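Local atomic coordinates of staphylococcal superantigen-like 1 (Staphylococcus aureus, PDB entry 4O1N), a protein that probably cleaves host proteins, including collagens and cytokines, as a secreted virulence factor of the staphylococcal and streptococcal toxin family. Residues A[54-59]-A[83-88]. Numbering follows the deposited sequence.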
loop_
_atom_site.group_PDB
_atom_site.type_symbol
_atom_site.label_atom_id
_atom_site.label_comp_id
_atom_site.label_asym_id
_atom_site.label_seq_id
_atom_site.Cartn_x
_atom_site.Cartn_y
_atom_site.Cartn_z
ATOM N N LEU A 54 6.436 -5.054 -14.312
ATOM C CA LEU A 54 5.216 -4.647 -14.980
ATOM C C LEU A 54 5.352 -3.217 -15.442
ATOM O O LEU A 54 5.584 -2.334 -14.628
ATOM C CB LEU A 54 4.032 -4.729 -14.027
ATOM C CG LEU A 54 2.769 -4.269 -14.722
ATOM C CD1 LEU A 54 2.003 -5.460 -15.236
ATOM C CD2 LEU A 54 1.904 -3.494 -13.766
ATOM N N GLU A 55 5.196 -2.996 -16.744
ATOM C CA GLU A 55 5.213 -1.651 -17.322
ATOM C C GLU A 55 3.794 -1.124 -17.485
ATOM O O GLU A 55 2.922 -1.851 -17.930
ATOM C CB GLU A 55 5.941 -1.630 -18.681
ATOM C CG GLU A 55 6.059 -0.228 -19.240
ATOM C CD GLU A 55 7.027 -0.063 -20.401
ATOM O OE1 GLU A 55 6.847 0.923 -21.153
ATOM O OE2 GLU A 55 7.955 -0.859 -20.576
ATOM N N VAL A 56 3.582 0.140 -17.140
ATOM C CA VAL A 56 2.263 0.733 -17.137
ATOM C C VAL A 56 2.336 2.181 -17.489
ATOM O O VAL A 56 3.117 2.906 -16.883
ATOM C CB VAL A 56 1.644 0.761 -15.732
ATOM C CG1 VAL A 56 0.432 1.675 -15.705
ATOM C CG2 VAL A 56 1.204 -0.609 -15.295
ATOM N N THR A 57 1.407 2.614 -18.342
ATOM C CA THR A 57 1.312 3.973 -18.778
ATOM C C THR A 57 -0.095 4.478 -18.592
ATOM O O THR A 57 -1.076 3.875 -19.042
ATOM C CB THR A 57 1.743 4.087 -20.244
ATOM O OG1 THR A 57 3.141 3.787 -20.327
ATOM C CG2 THR A 57 1.500 5.504 -20.793
ATOM N N VAL A 58 -0.158 5.620 -17.924
ATOM C CA VAL A 58 -1.385 6.279 -17.558
ATOM C C VAL A 58 -1.185 7.720 -17.997
ATOM O O VAL A 58 -0.299 8.425 -17.470
ATOM C CB VAL A 58 -1.589 6.202 -16.035
ATOM C CG1 VAL A 58 -2.559 7.283 -15.544
ATOM C CG2 VAL A 58 -2.040 4.797 -15.645
ATOM N N GLY A 59 -2.004 8.147 -18.961
ATOM C CA GLY A 59 -1.766 9.395 -19.681
ATOM C C GLY A 59 -0.390 9.426 -20.336
ATOM O O GLY A 59 -0.023 8.515 -21.104
ATOM N N ILE A 83 -6.403 -4.457 -13.797
ATOM C CA ILE A 83 -5.496 -4.322 -12.657
ATOM C C ILE A 83 -5.585 -2.872 -12.146
ATOM O O ILE A 83 -5.925 -1.971 -12.887
ATOM C CB ILE A 83 -4.038 -4.708 -13.037
ATOM C CG1 ILE A 83 -3.524 -3.869 -14.210
ATOM C CG2 ILE A 83 -3.971 -6.178 -13.438
ATOM C CD1 ILE A 83 -2.015 -3.820 -14.300
ATOM N N ASP A 84 -5.350 -2.685 -10.862
ATOM C CA ASP A 84 -5.264 -1.365 -10.250
ATOM C C ASP A 84 -3.832 -1.243 -9.793
ATOM O O ASP A 84 -3.173 -2.220 -9.450
ATOM C CB ASP A 84 -6.159 -1.239 -9.004
ATOM C CG ASP A 84 -7.652 -1.446 -9.296
ATOM O OD1 ASP A 84 -8.069 -1.558 -10.480
ATOM O OD2 ASP A 84 -8.433 -1.494 -8.311
ATOM N N VAL A 85 -3.392 -0.029 -9.671
ATOM C CA VAL A 85 -2.006 0.247 -9.506
ATOM C C VAL A 85 -1.827 1.333 -8.409
ATOM O O VAL A 85 -2.596 2.312 -8.333
ATOM C CB VAL A 85 -1.515 0.634 -10.911
ATOM C CG1 VAL A 85 -0.792 1.957 -10.928
ATOM C CG2 VAL A 85 -0.671 -0.470 -11.492
ATOM N N PHE A 86 -0.852 1.134 -7.536
ATOM C CA PHE A 86 -0.509 2.087 -6.474
ATOM C C PHE A 86 1.012 2.268 -6.497
ATOM O O PHE A 86 1.772 1.385 -6.092
ATOM C CB PHE A 86 -0.975 1.549 -5.125
ATOM C CG PHE A 86 -0.919 2.550 -3.996
ATOM C CD1 PHE A 86 -2.074 3.246 -3.612
ATOM C CD2 PHE A 86 0.257 2.773 -3.305
ATOM C CE1 PHE A 86 -2.043 4.159 -2.589
ATOM C CE2 PHE A 86 0.299 3.678 -2.272
ATOM C CZ PHE A 86 -0.845 4.370 -1.914
ATOM N N ILE A 87 1.433 3.419 -7.002
ATOM C CA ILE A 87 2.794 3.632 -7.478
ATOM C C ILE A 87 3.482 4.723 -6.674
ATOM O O ILE A 87 2.954 5.816 -6.505
ATOM C CB ILE A 87 2.780 4.075 -8.962
ATOM C CG1 ILE A 87 2.507 2.887 -9.875
ATOM C CG2 ILE A 87 4.115 4.671 -9.398
ATOM C CD1 ILE A 87 2.094 3.299 -11.270
ATOM N N LEU A 88 4.672 4.414 -6.207
ATOM C CA LEU A 88 5.443 5.324 -5.397
ATOM C C LEU A 88 6.873 5.241 -5.904
ATOM O O LEU A 88 7.373 4.141 -6.142
ATOM C CB LEU A 88 5.307 4.911 -3.926
ATOM C CG LEU A 88 6.235 5.626 -2.947
ATOM C CD1 LEU A 88 5.637 5.603 -1.542
ATOM C CD2 LEU A 88 7.628 5.029 -2.912
#
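Val56 and Val85 face each other across the inside of a barrel, CG2 of Val56 lying 4.2 Å from CG2 of Val85. Beside them Leu54 and Ile83 reach toward each other and meet tip to tip, with Leu54 CD2 4.0 Å from Ile83 CD1. Longer side chains are needed here because the CA atoms of Leu54 and Ile83 stand 11.0 Å apart. Leu54 holds CG anti to its own N (chi1 179°), whereas Ile83 swings CG1 between its N and carbonyl carbon (chi1 57°) and then runs CD1 out nearly straight (chi2 159°). The short, beta-branched valines already touch where the backbones come to 8.8 Å between the CA atoms of Val56 and Val85. No hydrogen bond links the two segments, since strands 61-66 and 98-106 come between them in the sheet order. Such a meeting across a curled sheet is what the OB fold of the N-terminal domain produces, its barrel interior being filled by apolar side chains from opposing strands. Leu54 also touches Val104, and Ile83 rests on Phe75. Alternation puts Glu55 and Thr57 on the outer face, at least partly exposed, which suits polar side chains. The outer face of 83-87 is covered instead: buried Asp84 pairs with Lys139 and accepts a hydrogen bond from Asn40 N, and Phe86 packs against helix 144-159.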